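Local atomic coordinates of cellulose-binding protein (Saccharophagus degradans, PDB entry 2YHG), a protein that is of unsettled function but, as a nucleoside hydrolase-related part of a larger cellulose-binding protein, probably takes part in carbohydrate metabolism and perhaps hydrolyses glycosidic bonds. Residues D43-V48 and A240-T245; T149-C154 and P246-M251; Y183-Q188 and R208-W213; T35-D40 and I62-G67. One frame throughout, in Å; residues are numbered along the deposited sequence. Where two conformers were deposited one is given.

Contact 1. Residues D43-V48 and A240-T245; sequences DEQSLV and ATEGDT. With CA (calcium ion), chain B.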
loop_
_atom_site.group_PDB
_atom_site.type_symbol
_atom_site.label_atom_id
_atom_site.label_comp_id
_atom_site.label_asym_id
_atom_site.label_seq_id
_atom_site.Cartn_x
_atom_site.Cartn_y
_atom_site.Cartn_z
ATOM N N ASP A 43 4.122 10.221 -10.586
ATOM C CA ASP A 43 4.686 10.195 -9.236
ATOM C C ASP A 43 4.124 11.351 -8.398
ATOM O O ASP A 43 3.949 11.212 -7.187
ATOM C CB ASP A 43 6.203 10.258 -9.256
ATOM C CG ASP A 43 6.848 8.994 -9.820
ATOM O OD1 ASP A 43 6.684 8.749 -11.040
ATOM O OD2 ASP A 43 7.427 8.188 -9.069
ATOM N N GLU A 44 3.973 12.529 -9.025
ATOM C CA GLU A 44 3.379 13.654 -8.328
ATOM C C GLU A 44 1.955 13.357 -7.894
ATOM O O GLU A 44 1.554 13.642 -6.753
ATOM C CB GLU A 44 3.443 14.882 -9.211
ATOM C CG GLU A 44 4.839 15.351 -9.542
ATOM C CD GLU A 44 4.833 16.184 -10.801
ATOM O OE1 GLU A 44 4.229 17.276 -10.791
ATOM O OE2 GLU A 44 5.379 15.726 -11.821
ATOM N N GLN A 45 1.168 12.820 -8.816
ATOM C CA GLN A 45 -0.183 12.415 -8.526
ATOM C C GLN A 45 -0.227 11.470 -7.325
ATOM O O GLN A 45 -1.049 11.622 -6.416
ATOM C CB GLN A 45 -0.775 11.692 -9.727
ATOM C CG GLN A 45 -0.912 12.507 -11.013
ATOM C CD GLN A 45 -1.432 11.660 -12.155
ATOM O OE1 GLN A 45 -1.197 10.445 -12.212
ATOM N NE2 GLN A 45 -2.200 12.273 -13.076
ATOM N N SER A 46 0.609 10.445 -7.369
ATOM C CA SER A 46 0.634 9.444 -6.323
ATOM C C SER A 46 0.976 10.052 -4.976
ATOM O O SER A 46 0.378 9.662 -3.967
ATOM C CB SER A 46 1.646 8.351 -6.687
ATOM O OG SER A 46 1.205 7.582 -7.814
ATOM N N LEU A 47 1.951 10.965 -4.932
ATOM C CA LEU A 47 2.301 11.560 -3.658
ATOM C C LEU A 47 1.135 12.367 -3.092
ATOM O O LEU A 47 0.901 12.322 -1.884
ATOM C CB LEU A 47 3.566 12.381 -3.771
ATOM C CG LEU A 47 4.033 12.984 -2.436
ATOM C CD1 LEU A 47 4.248 11.918 -1.366
ATOM C CD2 LEU A 47 5.295 13.831 -2.648
ATOM N N VAL A 48 0.396 13.086 -3.936
ATOM C CA VAL A 48 -0.768 13.815 -3.436
ATOM C C VAL A 48 -1.768 12.859 -2.787
ATOM O O VAL A 48 -2.253 13.125 -1.682
ATOM C CB VAL A 48 -1.408 14.643 -4.565
ATOM C CG1 VAL A 48 -2.778 15.190 -4.101
ATOM C CG2 VAL A 48 -0.473 15.795 -4.987
ATOM N N ALA A 240 -0.102 7.031 -18.023
ATOM C CA ALA A 240 -1.050 6.424 -17.097
ATOM C C ALA A 240 -1.176 7.280 -15.854
ATOM O O ALA A 240 -0.195 7.910 -15.408
ATOM C CB ALA A 240 -0.611 5.005 -16.691
ATOM N N THR A 241 -2.346 7.251 -15.235
ATOM C CA THR A 241 -2.567 7.917 -13.972
ATOM C C THR A 241 -2.033 7.025 -12.840
ATOM O O THR A 241 -2.357 5.844 -12.771
ATOM C CB THR A 241 -4.034 8.216 -13.773
ATOM O OG1 THR A 241 -4.348 9.277 -14.673
ATOM C CG2 THR A 241 -4.396 8.632 -12.387
ATOM N N GLU A 242 -1.188 7.588 -11.983
ATOM C CA GLU A 242 -0.829 6.964 -10.697
ATOM C C GLU A 242 -0.436 5.485 -10.867
ATOM O O GLU A 242 -0.816 4.629 -10.067
ATOM C CB GLU A 242 -1.975 7.101 -9.685
ATOM C CG GLU A 242 -2.140 8.522 -9.228
ATOM C CD GLU A 242 -3.092 8.657 -8.097
ATOM O OE1 GLU A 242 -2.865 7.984 -7.044
ATOM O OE2 GLU A 242 -4.141 9.365 -8.216
ATOM N N GLY A 243 0.484 5.183 -11.778
ATOM C CA GLY A 243 0.955 3.819 -11.909
ATOM C C GLY A 243 1.619 3.270 -10.644
ATOM O O GLY A 243 1.612 2.057 -10.439
ATOM N N ASP A 244 2.191 4.156 -9.822
ATOM C CA ASP A 244 2.897 3.729 -8.625
ATOM C C ASP A 244 2.003 3.617 -7.402
ATOM O O ASP A 244 2.438 3.094 -6.372
ATOM C CB ASP A 244 4.008 4.692 -8.321
ATOM C CG ASP A 244 4.992 4.796 -9.444
ATOM O OD1 ASP A 244 5.424 3.713 -9.884
ATOM O OD2 ASP A 244 5.293 5.908 -9.925
ATOM N N THR A 245 0.779 4.110 -7.469
ATOM C CA THR A 245 -0.084 4.163 -6.280
ATOM C C THR A 245 -0.379 2.812 -5.622
ATOM O O THR A 245 -0.488 2.796 -4.402
ATOM C CB THR A 245 -1.334 4.977 -6.617
ATOM O OG1 THR A 245 -0.896 6.336 -6.663
ATOM C CG2 THR A 245 -2.483 4.780 -5.655
HETATM CA CA CA B . 7.510 6.483 -11.021
HETATM O O HOH W 1 2.637 6.989 -10.167
HETATM O O HOH W 2 6.115 6.505 -13.184
HETATM O O HOH W 3 8.836 5.958 -13.057
#

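Contact 2. Residues T149-C154 and P246-M251; sequences TCWGGC and PAFLHM. With CA (calcium ion), chain B.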
loop_
_atom_site.group_PDB
_atom_site.type_symbol
_atom_site.label_atom_id
_atom_site.label_comp_id
_atom_site.label_asym_id
_atom_site.label_seq_id
_atom_site.Cartn_x
_atom_site.Cartn_y
_atom_site.Cartn_z
ATOM N N THR A 149 9.479 1.187 -0.882
ATOM C CA THR A 149 8.872 1.025 -2.177
ATOM C C THR A 149 9.729 1.632 -3.273
ATOM O O THR A 149 10.527 2.564 -3.054
ATOM C CB THR A 149 7.466 1.584 -2.222
ATOM O OG1 THR A 149 7.570 3.008 -2.262
ATOM C CG2 THR A 149 6.631 1.118 -1.017
ATOM N N CYS A 150 9.522 1.133 -4.482
ATOM C CA CYS A 150 10.196 1.609 -5.685
ATOM C C CYS A 150 9.159 2.139 -6.663
ATOM O O CYS A 150 8.540 1.385 -7.418
ATOM C CB CYS A 150 11.006 0.482 -6.346
ATOM S SG CYS A 150 11.799 -0.572 -5.120
ATOM N N TRP A 151 8.931 3.452 -6.630
ATOM C CA TRP A 151 8.122 4.100 -7.646
ATOM C C TRP A 151 8.928 4.336 -8.917
ATOM O O TRP A 151 8.350 4.480 -10.007
ATOM C CB TRP A 151 7.522 5.416 -7.155
ATOM C CG TRP A 151 6.624 5.364 -5.959
ATOM C CD1 TRP A 151 6.461 4.337 -5.066
ATOM C CD2 TRP A 151 5.857 6.451 -5.472
ATOM N NE1 TRP A 151 5.587 4.719 -4.064
ATOM C CE2 TRP A 151 5.234 6.036 -4.278
ATOM C CE3 TRP A 151 5.637 7.750 -5.941
ATOM C CZ2 TRP A 151 4.440 6.890 -3.522
ATOM C CZ3 TRP A 151 4.865 8.611 -5.179
ATOM C CH2 TRP A 151 4.264 8.181 -3.990
ATOM N N GLY A 152 10.242 4.423 -8.765
ATOM C CA GLY A 152 11.214 4.311 -9.842
ATOM C C GLY A 152 12.018 3.039 -9.579
ATOM O O GLY A 152 11.456 1.967 -9.377
ATOM N N GLY A 153 13.349 3.176 -9.602
ATOM C CA GLY A 153 14.205 2.058 -9.274
ATOM C C GLY A 153 14.215 1.740 -7.779
ATOM O O GLY A 153 13.592 2.427 -6.972
ATOM N N CYS A 154 14.912 0.664 -7.427
ATOM C CA CYS A 154 15.055 0.268 -6.028
ATOM C C CYS A 154 16.448 0.539 -5.476
ATOM O O CYS A 154 16.746 0.090 -4.345
ATOM C CB CYS A 154 14.712 -1.199 -5.808
ATOM S SG CYS A 154 13.043 -1.738 -6.254
ATOM N N PRO A 246 -0.406 1.700 -6.354
ATOM C CA PRO A 246 -0.577 0.405 -5.659
ATOM C C PRO A 246 0.470 0.170 -4.564
ATOM O O PRO A 246 0.189 -0.592 -3.616
ATOM C CB PRO A 246 -0.534 -0.600 -6.779
ATOM C CG PRO A 246 -1.161 0.178 -7.927
ATOM C CD PRO A 246 -0.507 1.537 -7.817
ATOM N N ALA A 247 1.654 0.758 -4.707
ATOM C CA ALA A 247 2.732 0.591 -3.741
ATOM C C ALA A 247 2.440 1.202 -2.376
ATOM O O ALA A 247 3.156 0.884 -1.416
ATOM C CB ALA A 247 4.021 1.142 -4.310
ATOM N N PHE A 248 1.442 2.054 -2.239
ATOM C CA PHE A 248 0.909 2.350 -0.912
ATOM C C PHE A 248 -0.506 1.878 -0.693
ATOM O O PHE A 248 -0.869 1.638 0.463
ATOM C CB PHE A 248 1.048 3.831 -0.474
ATOM C CG PHE A 248 0.420 4.812 -1.390
ATOM C CD1 PHE A 248 1.123 5.312 -2.478
ATOM C CD2 PHE A 248 -0.848 5.334 -1.133
ATOM C CE1 PHE A 248 0.560 6.259 -3.313
ATOM C CE2 PHE A 248 -1.430 6.236 -2.000
ATOM C CZ PHE A 248 -0.700 6.716 -3.077
ATOM N N LEU A 249 -1.313 1.665 -1.715
ATOM C CA LEU A 249 -2.643 1.126 -1.458
ATOM C C LEU A 249 -2.539 -0.266 -0.844
ATOM O O LEU A 249 -3.456 -0.678 -0.111
ATOM C CB LEU A 249 -3.501 1.072 -2.725
ATOM C CG LEU A 249 -3.775 2.405 -3.397
ATOM C CD1 LEU A 249 -4.786 2.173 -4.533
ATOM C CD2 LEU A 249 -4.272 3.447 -2.397
ATOM N N HIS A 250 -1.470 -1.001 -1.104
ATOM C CA HIS A 250 -1.252 -2.321 -0.500
ATOM C C HIS A 250 -1.373 -2.250 1.029
ATOM O O HIS A 250 -1.849 -3.223 1.634
ATOM C CB HIS A 250 0.138 -2.795 -0.934
ATOM C CG HIS A 250 0.429 -4.202 -0.554
ATOM N ND1 HIS A 250 -0.415 -5.234 -0.859
ATOM C CD2 HIS A 250 1.508 -4.716 0.090
ATOM C CE1 HIS A 250 0.127 -6.334 -0.371
ATOM N NE2 HIS A 250 1.300 -6.062 0.194
ATOM N N MET A 251 -0.929 -1.153 1.629
ATOM C CA MET A 251 -0.865 -0.967 3.056
ATOM C C MET A 251 -1.950 -0.041 3.603
ATOM O O MET A 251 -1.862 0.381 4.754
ATOM C CB MET A 251 0.519 -0.486 3.493
ATOM C CG MET A 251 1.685 -1.221 2.850
ATOM S SD MET A 251 2.176 -0.322 1.330
ATOM C CE MET A 251 3.597 -1.217 0.784
HETATM CA CA CA B . 7.510 6.483 -11.021
HETATM O O HOH W 2 6.115 6.505 -13.184
HETATM O O HOH W 3 8.836 5.958 -13.057
#

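Contact 3. Residues Y183-Q188 and R208-W213; sequences YDILGQ and RSVYSW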
loop_
_atom_site.group_PDB
_atom_site.type_symbol
_atom_site.label_atom_id
_atom_site.label_comp_id
_atom_site.label_asym_id
_atom_site.label_seq_id
_atom_site.Cartn_x
_atom_site.Cartn_y
_atom_site.Cartn_z
ATOM N N TYR A 183 8.128 -3.263 -2.086
ATOM C CA TYR A 183 7.079 -3.226 -3.118
ATOM C C TYR A 183 7.648 -2.403 -4.271
ATOM O O TYR A 183 7.804 -1.194 -4.165
ATOM C CB TYR A 183 5.775 -2.615 -2.569
ATOM C CG TYR A 183 4.568 -2.861 -3.435
ATOM C CD1 TYR A 183 4.490 -2.371 -4.732
ATOM C CD2 TYR A 183 3.470 -3.549 -2.959
ATOM C CE1 TYR A 183 3.349 -2.543 -5.487
ATOM C CE2 TYR A 183 2.308 -3.739 -3.731
ATOM C CZ TYR A 183 2.268 -3.224 -5.004
ATOM O OH TYR A 183 1.163 -3.334 -5.827
ATOM N N ASP A 184 7.990 -3.114 -5.346
ATOM C CA ASP A 184 8.614 -2.563 -6.554
ATOM C C ASP A 184 7.539 -2.450 -7.626
ATOM O O ASP A 184 6.936 -3.447 -8.004
ATOM C CB ASP A 184 9.724 -3.534 -6.963
ATOM C CG ASP A 184 10.253 -3.390 -8.370
ATOM O OD1 ASP A 184 9.929 -2.394 -9.044
ATOM O OD2 ASP A 184 11.035 -4.310 -8.776
ATOM N N ILE A 185 7.297 -1.242 -8.129
ATOM C CA ILE A 185 6.394 -1.059 -9.261
ATOM C C ILE A 185 7.151 -1.333 -10.564
ATOM O O ILE A 185 8.033 -0.566 -10.951
ATOM C CB ILE A 185 5.797 0.357 -9.287
ATOM C CG1 ILE A 185 4.922 0.598 -8.041
ATOM C CG2 ILE A 185 5.016 0.554 -10.602
ATOM C CD1 ILE A 185 3.525 -0.005 -8.137
ATOM N N LEU A 186 6.794 -2.444 -11.197
ATOM C CA LEU A 186 7.144 -2.791 -12.572
ATOM C C LEU A 186 8.585 -3.170 -12.839
ATOM O O LEU A 186 8.852 -3.764 -13.894
ATOM C CB LEU A 186 6.701 -1.716 -13.567
ATOM C CG LEU A 186 5.199 -1.700 -13.823
ATOM C CD1 LEU A 186 4.723 -0.321 -14.301
ATOM C CD2 LEU A 186 4.846 -2.751 -14.870
ATOM N N GLY A 187 9.549 -2.826 -12.005
ATOM C CA GLY A 187 10.960 -3.088 -12.260
ATOM C C GLY A 187 11.556 -2.021 -13.123
ATOM O O GLY A 187 11.390 -1.968 -14.351
ATOM N N GLN A 188 12.219 -1.063 -12.468
ATOM C CA GLN A 188 12.728 0.110 -13.132
ATOM C C GLN A 188 14.204 0.350 -12.843
ATOM O O GLN A 188 14.749 1.361 -13.264
ATOM C CB GLN A 188 11.899 1.342 -12.802
ATOM C CG GLN A 188 10.449 1.189 -13.245
ATOM C CD GLN A 188 9.627 2.352 -12.774
ATOM O OE1 GLN A 188 9.867 3.478 -13.198
ATOM N NE2 GLN A 188 8.672 2.117 -11.891
ATOM N N ARG A 208 3.073 -5.710 -11.548
ATOM C CA ARG A 208 3.009 -5.323 -12.944
ATOM C C ARG A 208 1.626 -4.990 -13.441
ATOM O O ARG A 208 1.480 -4.313 -14.471
ATOM C CB ARG A 208 3.607 -6.404 -13.809
ATOM C CG ARG A 208 5.047 -6.735 -13.466
ATOM C CD ARG A 208 5.571 -7.858 -14.383
ATOM N NE ARG A 208 4.904 -9.109 -14.066
ATOM C CZ ARG A 208 4.811 -10.124 -14.926
ATOM N NH1 ARG A 208 5.397 -10.063 -16.125
ATOM N NH2 ARG A 208 4.066 -11.171 -14.604
ATOM N N SER A 209 0.589 -5.439 -12.751
ATOM C CA SER A 209 -0.771 -5.252 -13.246
ATOM C C SER A 209 -1.407 -4.036 -12.583
ATOM O O SER A 209 -2.385 -4.145 -11.810
ATOM C CB SER A 209 -1.619 -6.509 -13.027
ATOM O OG SER A 209 -1.185 -7.599 -13.822
ATOM N N VAL A 210 -0.837 -2.879 -12.880
ATOM C CA VAL A 210 -1.077 -1.652 -12.137
ATOM C C VAL A 210 -1.864 -0.618 -12.943
ATOM O O VAL A 210 -1.940 0.545 -12.541
ATOM C CB VAL A 210 0.245 -1.035 -11.607
ATOM C CG1 VAL A 210 0.876 -1.994 -10.604
ATOM C CG2 VAL A 210 1.191 -0.672 -12.758
ATOM N N TYR A 211 -2.485 -1.039 -14.040
ATOM C CA TYR A 211 -3.025 -0.134 -15.042
ATOM C C TYR A 211 -4.532 -0.231 -15.255
ATOM O O TYR A 211 -5.047 0.453 -16.141
ATOM C CB TYR A 211 -2.341 -0.382 -16.371
ATOM C CG TYR A 211 -0.882 0.010 -16.410
ATOM C CD1 TYR A 211 -0.501 1.330 -16.304
ATOM C CD2 TYR A 211 0.110 -0.927 -16.549
ATOM C CE1 TYR A 211 0.857 1.697 -16.358
ATOM C CE2 TYR A 211 1.441 -0.564 -16.677
ATOM C CZ TYR A 211 1.801 0.753 -16.600
ATOM O OH TYR A 211 3.114 1.128 -16.820
ATOM N N SER A 212 -5.242 -1.071 -14.513
ATOM C CA SER A 212 -6.650 -1.362 -14.831
ATOM C C SER A 212 -7.662 -0.743 -13.878
ATOM O O SER A 212 -8.849 -0.844 -14.118
ATOM C CB SER A 212 -6.885 -2.865 -14.856
ATOM O OG SER A 212 -6.099 -3.467 -15.844
ATOM N N TRP A 213 -7.211 -0.051 -12.850
ATOM C CA TRP A 213 -8.075 0.443 -11.771
ATOM C C TRP A 213 -8.361 1.931 -11.841
ATOM O O TRP A 213 -9.234 2.416 -11.104
ATOM C CB TRP A 213 -7.405 0.111 -10.419
ATOM C CG TRP A 213 -6.110 0.808 -10.225
ATOM C CD1 TRP A 213 -4.892 0.379 -10.653
ATOM C CD2 TRP A 213 -5.902 2.101 -9.649
ATOM N NE1 TRP A 213 -3.941 1.325 -10.404
ATOM C CE2 TRP A 213 -4.531 2.402 -9.794
ATOM C CE3 TRP A 213 -6.727 3.025 -9.001
ATOM C CZ2 TRP A 213 -3.983 3.626 -9.403
ATOM C CZ3 TRP A 213 -6.181 4.232 -8.594
ATOM C CH2 TRP A 213 -4.831 4.520 -8.791
#

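Contact 4. Residues T35-D40 and I62-G67; sequences TDMGAD and IITTTG. With CA (calcium ion), chain B.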
loop_
_atom_site.group_PDB
_atom_site.type_symbol
_atom_site.label_atom_id
_atom_site.label_comp_id
_atom_site.label_asym_id
_atom_site.label_seq_id
_atom_site.Cartn_x
_atom_site.Cartn_y
_atom_site.Cartn_z
ATOM N N THR A 35 11.105 7.495 -5.053
ATOM C CA THR A 35 10.362 7.939 -6.234
ATOM C C THR A 35 11.277 8.694 -7.190
ATOM O O THR A 35 12.043 9.599 -6.768
ATOM C CB THR A 35 9.137 8.820 -5.847
ATOM O OG1 THR A 35 8.661 9.502 -7.013
ATOM C CG2 THR A 35 9.472 9.890 -4.794
ATOM N N ASP A 36 11.155 8.388 -8.466
ATOM C CA ASP A 36 11.901 9.056 -9.524
ATOM C C ASP A 36 11.164 10.260 -10.064
ATOM O O ASP A 36 10.880 10.365 -11.256
ATOM C CB ASP A 36 12.232 8.086 -10.660
ATOM C CG ASP A 36 10.964 7.485 -11.310
ATOM O OD1 ASP A 36 9.917 7.402 -10.704
ATOM O OD2 ASP A 36 11.079 7.086 -12.517
ATOM N N MET A 37 10.881 11.224 -9.191
ATOM C CA MET A 37 10.199 12.459 -9.575
ATOM C C MET A 37 10.843 13.071 -10.797
ATOM O O MET A 37 12.063 13.163 -10.905
ATOM C CB MET A 37 10.251 13.456 -8.426
ATOM C CG MET A 37 9.389 13.069 -7.241
ATOM S SD MET A 37 7.632 13.403 -7.583
ATOM C CE MET A 37 6.900 12.602 -6.114
ATOM N N GLY A 38 9.993 13.542 -11.691
ATOM C CA GLY A 38 10.406 14.143 -12.961
ATOM C C GLY A 38 10.293 13.211 -14.145
ATOM O O GLY A 38 10.250 13.691 -15.272
ATOM N N ALA A 39 10.299 11.903 -13.939
ATOM C CA ALA A 39 10.153 10.977 -15.050
ATOM C C ALA A 39 8.791 11.094 -15.693
ATOM O O ALA A 39 8.650 10.943 -16.925
ATOM C CB ALA A 39 10.354 9.552 -14.566
ATOM N N ASP A 40 7.752 11.264 -14.877
ATOM C CA ASP A 40 6.398 11.288 -15.361
ATOM C C ASP A 40 5.533 11.900 -14.278
ATOM O O ASP A 40 5.807 11.735 -13.086
ATOM C CB ASP A 40 5.916 9.884 -15.649
ATOM C CG ASP A 40 4.570 9.865 -16.330
ATOM O OD1 ASP A 40 4.536 9.935 -17.582
ATOM O OD2 ASP A 40 3.546 9.777 -15.619
ATOM N N ILE A 62 10.182 10.038 2.317
ATOM C CA ILE A 62 9.831 10.423 0.962
ATOM C C ILE A 62 11.137 10.734 0.264
ATOM O O ILE A 62 11.728 11.788 0.495
ATOM C CB ILE A 62 8.864 11.628 0.903
ATOM C CG1 ILE A 62 7.622 11.425 1.768
ATOM C CG2 ILE A 62 8.523 11.932 -0.566
ATOM C CD1 ILE A 62 6.850 12.696 2.016
ATOM N N ILE A 63 11.628 9.785 -0.531
ATOM C CA ILE A 63 12.992 9.820 -1.008
ATOM C C ILE A 63 13.023 10.028 -2.514
ATOM O O ILE A 63 12.483 9.223 -3.249
ATOM C CB ILE A 63 13.707 8.482 -0.649
ATOM C CG1 ILE A 63 13.836 8.343 0.872
ATOM C CG2 ILE A 63 15.075 8.407 -1.329
ATOM C CD1 ILE A 63 14.235 6.966 1.346
ATOM N N THR A 64 13.650 11.112 -2.959
ATOM C CA THR A 64 13.766 11.409 -4.373
ATOM C C THR A 64 15.002 10.712 -4.944
ATOM O O THR A 64 16.110 10.861 -4.435
ATOM C CB THR A 64 13.890 12.940 -4.567
ATOM O OG1 THR A 64 12.649 13.563 -4.229
ATOM C CG2 THR A 64 14.228 13.291 -6.019
ATOM N N THR A 65 14.806 9.963 -6.030
ATOM C CA THR A 65 15.855 9.114 -6.588
ATOM C C THR A 65 15.598 8.901 -8.086
ATOM O O THR A 65 14.972 9.734 -8.757
ATOM C CB THR A 65 15.974 7.815 -5.764
ATOM O OG1 THR A 65 17.116 7.047 -6.142
ATOM C CG2 THR A 65 14.752 6.979 -5.808
ATOM N N THR A 66 16.159 7.824 -8.623
ATOM C CA THR A 66 16.257 7.565 -10.046
ATOM C C THR A 66 15.496 6.301 -10.417
ATOM O O THR A 66 14.990 5.546 -9.595
ATOM C CB THR A 66 17.740 7.391 -10.406
ATOM O OG1 THR A 66 18.203 6.289 -9.634
ATOM C CG2 THR A 66 18.555 8.671 -10.148
ATOM N N GLY A 67 15.472 6.066 -11.724
ATOM C CA GLY A 67 15.092 4.778 -12.303
ATOM C C GLY A 67 15.423 4.818 -13.782
ATOM O O GLY A 67 16.024 5.783 -14.250
HETATM CA CA CA B . 7.510 6.483 -11.021
HETATM O O HOH W 3 8.836 5.958 -13.057
HETATM O O HOH W 4 14.117 12.346 -9.232
HETATM O O HOH W 2 6.115 6.505 -13.184
#

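Contact 1. Residues D43-V48 and A240-T245
A buried, polar, calcium-bridged contact joins the start of helix 42-52 to the loop that runs into helix 246-249, with Asp-43 and Asp-244 meeting at the metal. Asp-43 grips the calcium with both carboxylate oxygens, OD1 at 2.4 Å and OD2 at 2.6 Å, whereas Asp-244 binds through OD2 alone, at 2.5 Å. Their carboxylate planes lie 56° apart, and the metal probably offsets the repulsion between their oxygens. Asp-43 OD2 takes a hydrogen bond from Thr-35, which, with the two-oxygen grip on the metal, restrains its rotation. This is the calcium site of the nucleoside hydrolase-like domain, and, as in nucleoside hydrolases, its aspartates come from loops and helix starts beside a parallel sheet. Two residues on, Gln-45 reaches out with an extended chain (chi2 177°), and OE1 accepts a hydrogen bond from Glu-242 N at 2.9 Å, the donor nearly in line with the C=O. Gln-45 CB rests on Glu-242 CG at 3.5 Å. Thr-245 OG1 sits 2.7 Å from Ser-46 OG and donates to Glu-242 OE1 at 2.6 Å, on the anti lone pair. A water accepts from Asp-244 N, donates to its OD2 and pairs with Ser-46 OG, so that oxygen has a second partner.

Contact 2. Residues T149-C154 and P246-M251
Strand 146-150 ends against the short helix 246-249, the backbones coming nearest at Thr-149 and Ala-247, whose CA atoms are 6.4 Å apart. Ala-247 fills the middle of the interface: its CB lies 4.1 Å from Thr-149 CB and 3.9 Å from Trp-151 NE1, so one small methyl is shared by Thr-149 and the indole. Thr-149 sends its methyl, CG2, to the helix, where it meets Ala-247 O at 3.5 Å, while its hydroxyl is hydrogen-bonded to His-33. Further along, the same CG2 approaches Met-251 CE more loosely.

The indole of Trp-151 reaches across to Phe-248 with its six-membered ring. CZ2 touches Phe-248 CD1 at 3.8 Å, and the two rings are inclined at 36° with centroids 6.0 Å apart, an oblique packing. Phe-248 has CG lodged between its backbone N and carbonyl carbon (chi1 57°), which turns the ring back toward the tryptophan. At the other end of Trp-151 the backbone O binds the calcium at 2.4 Å. As in the parallel-sheet core of nucleoside hydrolases, the metal lies at the C-terminal ends of the strands, and the disulfide between Cys-150 and Cys-154 closes the loop that carries this ligand.

The interface is apolar, and Ala-247 O is buried in it without a partner; the tryptophan thus joins hydrophobic packing on its side chain to metal binding on its backbone.

Contact 3. Residues Y183-Q188 and R208-W213
Leu-186, just past the end of strand 180-185, packs onto the loop that follows the neighbouring edge strand 203-207, at the C-terminal rim of the parallel alpha/beta sheet of the nucleoside hydrolase-like domain. The contact between the two segments is apolar. The two methyls of Leu-186 part company: CD2 lies on the backbone of Arg-208, 3.7 Å from its CA, and CD1 goes to Val-210 CG2 at 3.9 Å and to Tyr-211. Ile-185 adds a looser touch, its CD1 against Val-210 CG1. Its CG2 rests on Asp-244, near the calcium site, and Ala-247 packs against the CG1-CD1 arm. Val-210 serves both partners, one methyl to each, while its CG2 also stands 3.9 Å above the centre of the Tyr-211 ring and so packs on one ring face. Arg-208 CB stays by Leu-186 CD2 while the rest of the chain leads away.

Hydrogen bonds shape the turn after strand 180-185 from within. Asp-184 OD1 accepts a hydrogen bond from Gly-187 N in an Asx motif, met on the syn side but 32° out of the carboxylate plane, and OD2 forms a salt bridge with Arg-206. Gln-188 NE2 donates almost straight to Ile-185 O at 2.9 Å, with that oxygen in its amide plane, and also bonds to Trp-151 O, a calcium ligand.

At the solvent side, Leu-186 CD1 comes within 3.3 Å of Tyr-211 OH, a close methyl-to-oxygen approach.

Contact 4. Residues T35-D40 and I62-G67
Two backbone hydrogen bonds hold Thr-35 between Ile-63 and Thr-65: its N donates to Ile-63 O at 2.9 Å, nearly in line with that C=O, and its O accepts one from Thr-65 N, again at 2.9 Å, the donor standing above the carbonyl plane. They form a parallel bridge, Thr-35 with Thr-64, where strands 30-35 and 58-64 run side by side in the parallel sheet of the nucleoside hydrolase-like domain. Beyond it the regular pairing stops but the chains stay close, Asp-36 and Thr-66 having CA atoms 4.6 Å apart, and Asp-36 CA lies 3.2 Å from Thr-65 O in a CA-H...O contact. A water donates to both Met-37 O and Thr-65 O, bridging the backbones.

Asp-36 binds the calcium through OD1 at 2.6 Å, while its OD2, 2.6 Å from the O of a water that also ligates the metal, probably accepts from it, so one carboxylate both binds the metal and holds a water of its first shell. Its CG sits between the backbone N and the carbonyl carbon (chi1 60°), with CB against the carbonyl C of Thr-66. A type II turn from Asp-36 to Ala-39 then leads toward helix 42-52.

The methyls of two threonines fill in around the bridge. Thr-65 CG2 lies beside the Thr-35 backbone, while its hydroxyl hydrogen-bonds to Gln-114, and Thr-35, whose hydroxyl goes to Asp-43, lays CG2 3.4 Å from Ile-63 O.

Overall arrangement
From the N terminus, contact 4 closes first, pairing the end of strand 30-35 with strand 58-64. Helix 42-52 lies between those strands in the chain, so contact 1, which runs from its start to residues 240-245, crosses contact 4. Contact 2 opens at the end of strand 146-150 and crosses contact 1 in turn, closing on the helix directly after residues 240-245. Contact 3, between neighbouring strand ends, is nested inside both of these loops. Contacts 1, 2 and 4 together gather the four protein residues of one calcium site, whereas contact 3 flanks it, tying the far edge of the parallel sheet to the same rim.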